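Local coordinates for protein Mypaa.01249.c (Mycobacterium paratuberculosis, PDB 3RD5) that probably works as an oxidoreductase of the short-chain dehydrogenase/reductase family, though its substrate and physiological role are not established, at residues T114-L117 against G118-L122; T176-L179 against Q180-L183; A275-W278 against A279-Q283. All coordinates share one frame; numbering follows the deposited sequence. Where two conformers were deposited one is given.

Interaction 1. Residues T114-L117 against G118-L122; sequences TNHL and GHFAL
H119 turns its imidazole back along helix 110-126 to the backbone of N115, four residues earlier, and three hydrogen bonds hold this turn together. The side-chain bond is nearly straight: H119 ND1 donates to N115 O at 2.9 Å with an N-H...O angle of 167°. The acceptor lies in the imidazole plane, at the ring edge, whereas the donor stands above the carbonyl plane. ND1 therefore carries a hydrogen; NE2 is hydrogen-bonded to T22 OG1, and two anchors set the rotation of the ring. N115 O also receives N172 ND2. The two backbone bonds run from F120 N to H116 O (2.8 Å) and from A121 N to L117 O (3.0 Å), while the helix widens into a pi-type turn at 114-117. One aromatic pair adds to this: the side chains of H116 and F120 run side by side, each with CG anti to its own backbone N, but their rings are turned 52° from each other, neither stacked nor edge-to-face. H116 CE1 lies 4.2 Å from F120 CD1. The turn is buried in the Rossmann-type SDR fold: N115 and H116 pack on helix 161-185, A121 and L122 on helix 74-82, and F120 on helix 271-285, while H119 reaches T22, the last residue of strand 18-22 in the parallel part of the sheet.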
# COMPACT_ATOMS: atom_id res chain seq x y z
N THR A 114 6.67 5.81 6.78
CA THR A 114 5.22 5.61 6.72
C THR A 114 4.84 4.74 5.53
O THR A 114 4.13 3.73 5.65
CB THR A 114 4.48 6.96 6.56
OG1 THR A 114 4.82 7.83 7.66
CG2 THR A 114 2.94 6.76 6.51
N ASN A 115 5.30 5.12 4.34
CA ASN A 115 4.77 4.58 3.10
C ASN A 115 5.32 3.20 2.81
O ASN A 115 4.63 2.35 2.26
CB ASN A 115 5.15 5.51 1.95
CG ASN A 115 4.54 6.90 2.05
OD1 ASN A 115 3.67 7.16 2.90
ND2 ASN A 115 4.99 7.82 1.18
N HIS A 116 6.59 2.97 3.18
CA HIS A 116 7.23 1.68 2.97
C HIS A 116 7.46 0.88 4.26
O HIS A 116 6.96 -0.24 4.40
CB HIS A 116 8.56 1.84 2.18
CG HIS A 116 9.35 0.59 2.10
ND1 HIS A 116 8.92 -0.53 1.43
CD2 HIS A 116 10.55 0.27 2.64
CE1 HIS A 116 9.82 -1.50 1.57
NE2 HIS A 116 10.83 -1.03 2.31
N LEU A 117 8.25 1.41 5.19
CA LEU A 117 8.68 0.56 6.31
C LEU A 117 7.56 0.09 7.21
O LEU A 117 7.53 -1.07 7.63
CB LEU A 117 9.81 1.21 7.14
CG LEU A 117 11.11 1.45 6.35
CD1 LEU A 117 12.07 2.45 7.08
CD2 LEU A 117 11.88 0.14 6.02
N GLY A 118 6.60 0.97 7.48
CA GLY A 118 5.48 0.55 8.34
C GLY A 118 4.62 -0.53 7.64
O GLY A 118 4.17 -1.46 8.27
N HIS A 119 4.42 -0.37 6.34
CA HIS A 119 3.72 -1.36 5.51
C HIS A 119 4.48 -2.68 5.39
O HIS A 119 3.90 -3.76 5.39
CB HIS A 119 3.39 -0.79 4.14
CG HIS A 119 2.20 0.12 4.14
ND1 HIS A 119 2.18 1.31 3.43
CD2 HIS A 119 0.95 -0.03 4.66
CE1 HIS A 119 0.97 1.86 3.56
NE2 HIS A 119 0.22 1.09 4.34
N PHE A 120 5.81 -2.59 5.29
CA PHE A 120 6.67 -3.77 5.26
C PHE A 120 6.48 -4.60 6.53
O PHE A 120 6.27 -5.82 6.47
CB PHE A 120 8.12 -3.30 5.13
CG PHE A 120 9.14 -4.42 5.08
CD1 PHE A 120 9.48 -4.97 3.87
CD2 PHE A 120 9.71 -4.93 6.23
CE1 PHE A 120 10.40 -6.02 3.79
CE2 PHE A 120 10.63 -5.98 6.16
CZ PHE A 120 10.96 -6.54 4.95
N ALA A 121 6.56 -3.94 7.68
CA ALA A 121 6.36 -4.62 8.94
C ALA A 121 4.97 -5.18 9.07
O ALA A 121 4.77 -6.36 9.45
CB ALA A 121 6.64 -3.63 10.10
N LEU A 122 3.98 -4.39 8.70
CA LEU A 122 2.58 -4.83 8.78
C LEU A 122 2.36 -6.09 7.96
O LEU A 122 1.69 -7.07 8.40
CB LEU A 122 1.63 -3.74 8.31
CG LEU A 122 0.14 -4.07 8.31
CD1 LEU A 122 -0.34 -4.37 9.75
CD2 LEU A 122 -0.66 -2.93 7.66

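Interaction 2. Residues T176-L179 against Q180-L183; sequences TSEL and QRRL
Regular alpha-helical bonds join Q180 to T176, R181 to S177, R182 to E178 and L183 to L179, each N-to-O distance lying between 2.9 and 3.0 Å. On this turn of helix 161-185 sits a salt-bridge network in which one carboxylate, E178, serves two arginines at i+3 and i+4. R181 grips it side-on with two nitrogens: NE donates to E178 OE1 at 2.8 Å, almost straight at 175°, and NH2 to E178 OE2 at 2.8 Å. A bend at chi3 (71°) folds the guanidinium of R181 back alongside the glutamate. In the conformer given, one of two modelled, R182 is extended from CG to NE and crosses E178 obliquely, the two flat groups 75° apart; its contacts are less certain than those of R181. Its NE meets the anti side of OE2, while R181 NH2 uses the syn side, both from the same face of the carboxylate. Two positive partners probably stabilise the glutamate as an anion. L179 and L183 pack beside strand 191-195 and the C-terminal tail, respectively, with L179 CG 4.0 Å from L183 CD1. This R182 conformer also makes a cation-pi contact with W278, and a water accepts from R182 NH2 at 2.9 Å while donating weakly to E178 OE2.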
# COMPACT_ATOMS: atom_id res chain seq x y z
N THR A 176 6.84 -5.09 -3.66
CA THR A 176 5.89 -5.97 -4.34
C THR A 176 6.59 -7.07 -5.15
O THR A 176 6.22 -8.26 -5.04
CB THR A 176 4.99 -5.15 -5.24
OG1 THR A 176 4.23 -4.20 -4.47
CG2 THR A 176 3.99 -6.04 -6.07
N SER A 177 7.62 -6.72 -5.90
CA SER A 177 8.36 -7.71 -6.71
C SER A 177 9.05 -8.75 -5.84
O SER A 177 8.98 -9.95 -6.11
CB SER A 177 9.39 -7.02 -7.58
OG SER A 177 8.78 -6.19 -8.55
N GLU A 178 9.74 -8.29 -4.79
CA GLU A 178 10.47 -9.23 -3.94
C GLU A 178 9.51 -10.06 -3.10
O GLU A 178 9.75 -11.25 -2.91
CB GLU A 178 11.51 -8.51 -3.09
CG GLU A 178 12.29 -9.37 -2.11
CD GLU A 178 13.23 -10.38 -2.70
OE1 GLU A 178 13.41 -10.41 -3.93
OE2 GLU A 178 13.82 -11.12 -1.87
N LEU A 179 8.43 -9.47 -2.64
CA LEU A 179 7.41 -10.24 -1.89
C LEU A 179 6.88 -11.35 -2.80
O LEU A 179 6.77 -12.52 -2.39
CB LEU A 179 6.25 -9.34 -1.42
CG LEU A 179 5.12 -10.05 -0.70
CD1 LEU A 179 5.58 -10.91 0.49
CD2 LEU A 179 4.09 -9.03 -0.23
N GLN A 180 6.54 -11.04 -4.06
CA GLN A 180 6.05 -12.08 -4.94
C GLN A 180 7.09 -13.16 -5.16
O GLN A 180 6.76 -14.36 -5.17
CB GLN A 180 5.57 -11.49 -6.27
CG GLN A 180 4.95 -12.58 -7.17
CD GLN A 180 3.73 -13.20 -6.54
OE1 GLN A 180 2.74 -12.53 -6.31
NE2 GLN A 180 3.77 -14.51 -6.29
N ARG A 181 8.35 -12.77 -5.34
CA ARG A 181 9.43 -13.78 -5.54
C ARG A 181 9.47 -14.73 -4.34
O ARG A 181 9.57 -15.96 -4.53
CB ARG A 181 10.77 -13.12 -5.72
CG ARG A 181 11.87 -14.08 -6.13
CD ARG A 181 13.22 -13.40 -6.13
NE ARG A 181 13.71 -13.10 -4.80
CZ ARG A 181 14.22 -14.00 -3.95
NH1 ARG A 181 14.32 -15.30 -4.30
NH2 ARG A 181 14.66 -13.62 -2.75
N ARG A 182 9.36 -14.19 -3.14
CA ARG A 182 9.39 -15.01 -1.93
C ARG A 182 8.16 -15.89 -1.77
O ARG A 182 8.26 -17.04 -1.32
CB ARG A 182 9.63 -14.12 -0.73
CG ARG A 182 11.07 -13.65 -0.64
CD ARG A 182 11.23 -12.62 0.46
NE ARG A 182 12.60 -12.20 0.69
CZ ARG A 182 13.36 -12.60 1.71
NH1 ARG A 182 12.90 -13.43 2.60
NH2 ARG A 182 14.57 -12.10 1.89
N LEU A 183 6.99 -15.36 -2.14
CA LEU A 183 5.76 -16.13 -2.05
C LEU A 183 5.84 -17.31 -3.00
O LEU A 183 5.50 -18.44 -2.62
CB LEU A 183 4.54 -15.24 -2.37
CG LEU A 183 4.17 -14.19 -1.34
CD1 LEU A 183 3.11 -13.25 -1.89
CD2 LEU A 183 3.70 -14.85 -0.00
O HOH W 1 16.30 -10.34 0.46

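Interaction 3. Residues A275-W278 against A279-Q283; sequences AALW and ALSEQ
L277 O is gripped twice by S281, through its backbone N and its hydroxyl OG, each at 2.8 Å. The two donors come from opposite faces of the carbonyl plane, OG standing 39° out of it. With OG beside its own backbone N (chi1 -61°), the serine hydroxyl folds back over the preceding turn of helix 271-285, a common way for a helical serine to meet a carbonyl four residues earlier. OG donates here and is also bonded to H116 NE2. A second i to i+4 pair ties W278 to E282: the indole NE1 donates to E282 OE2 at 2.9 Å, the oxygen lying at the ring edge close to the indole plane. The bond is bent, 147° at the hydrogen, and enters from above the carboxylate plane. E282 CG lies 3.4 Å from W278 O, and the chain runs extended from there to bring OE2 to the indole. OE2 also accepts from F289 N, linking the helix to the C-terminal tail. The helix packs against two neighbours: W278 takes F120 of helix 110-126 edge-to-face and touches E178 of helix 161-185, while L277 packs on A171 and L174 of helix 161-185.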
# COMPACT_ATOMS: atom_id res chain seq x y z
N ALA A 275 15.90 -7.28 -3.67
CA ALA A 275 16.38 -8.16 -2.66
C ALA A 275 17.25 -7.48 -1.58
O ALA A 275 17.11 -7.80 -0.39
CB ALA A 275 17.08 -9.39 -3.33
N ALA A 276 18.10 -6.51 -1.98
CA ALA A 276 18.91 -5.76 -1.03
C ALA A 276 18.05 -4.86 -0.15
O ALA A 276 18.24 -4.80 1.07
CB ALA A 276 19.94 -4.88 -1.78
N LEU A 277 17.07 -4.20 -0.76
CA LEU A 277 16.14 -3.35 -0.01
C LEU A 277 15.36 -4.19 1.01
O LEU A 277 15.10 -3.73 2.12
CB LEU A 277 15.17 -2.61 -0.94
CG LEU A 277 14.07 -1.82 -0.22
CD1 LEU A 277 14.61 -0.65 0.61
CD2 LEU A 277 13.08 -1.33 -1.28
N TRP A 278 14.97 -5.41 0.63
CA TRP A 278 14.29 -6.29 1.56
C TRP A 278 15.12 -6.57 2.79
O TRP A 278 14.64 -6.50 3.94
CB TRP A 278 13.90 -7.60 0.85
CG TRP A 278 12.97 -8.44 1.68
CD1 TRP A 278 13.30 -9.21 2.75
CD2 TRP A 278 11.53 -8.50 1.57
NE1 TRP A 278 12.17 -9.73 3.32
CE2 TRP A 278 11.08 -9.32 2.61
CE3 TRP A 278 10.59 -7.95 0.67
CZ2 TRP A 278 9.70 -9.56 2.81
CZ3 TRP A 278 9.26 -8.18 0.87
CH2 TRP A 278 8.83 -9.01 1.93
N ALA A 279 16.41 -6.86 2.59
CA ALA A 279 17.31 -7.12 3.70
C ALA A 279 17.44 -5.91 4.61
O ALA A 279 17.36 -6.02 5.84
CB ALA A 279 18.72 -7.54 3.18
N LEU A 280 17.66 -4.74 4.03
CA LEU A 280 17.72 -3.51 4.81
C LEU A 280 16.42 -3.28 5.59
O LEU A 280 16.45 -2.88 6.77
CB LEU A 280 18.03 -2.34 3.90
CG LEU A 280 17.95 -0.93 4.50
CD1 LEU A 280 18.80 -0.73 5.72
CD2 LEU A 280 18.22 0.11 3.40
N SER A 281 15.29 -3.56 4.95
CA SER A 281 13.99 -3.34 5.57
C SER A 281 13.74 -4.28 6.77
O SER A 281 13.14 -3.89 7.79
CB SER A 281 12.87 -3.46 4.54
OG SER A 281 13.04 -2.46 3.52
N GLU A 282 14.19 -5.53 6.65
CA GLU A 282 14.11 -6.48 7.76
C GLU A 282 14.95 -5.95 8.93
O GLU A 282 14.53 -6.00 10.08
CB GLU A 282 14.59 -7.90 7.35
CG GLU A 282 13.66 -8.65 6.42
CD GLU A 282 13.88 -10.15 6.37
OE1 GLU A 282 14.92 -10.62 6.89
OE2 GLU A 282 13.02 -10.86 5.80
N GLN A 283 16.14 -5.45 8.64
CA GLN A 283 17.00 -4.95 9.71
C GLN A 283 16.40 -3.72 10.39
O GLN A 283 16.45 -3.62 11.60
CB GLN A 283 18.41 -4.65 9.20
CG GLN A 283 19.12 -5.87 8.71
CD GLN A 283 20.35 -5.51 7.92
OE1 GLN A 283 20.80 -4.36 7.93
NE2 GLN A 283 20.88 -6.48 7.20

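Overall arrangement
Following the chain from the N terminus, interaction 1 comes first in helix 110-126, interaction 2 follows near the end of helix 161-185, and interaction 3 lies in the last helix, 271-285. Each is local to one helix, so none closes a long loop and none crosses another. Interactions 1 and 2 do not touch; their centres are about 15 Å apart and their nearest atoms about 7 Å. Interaction 3 meets both, with each centre about 12 Å away. Through S281 and W278 on the side of interaction 1, and W278 and A275 on the side of interaction 2, helix 271-285 joins the two helices that follow strands 87-92 and 133-137.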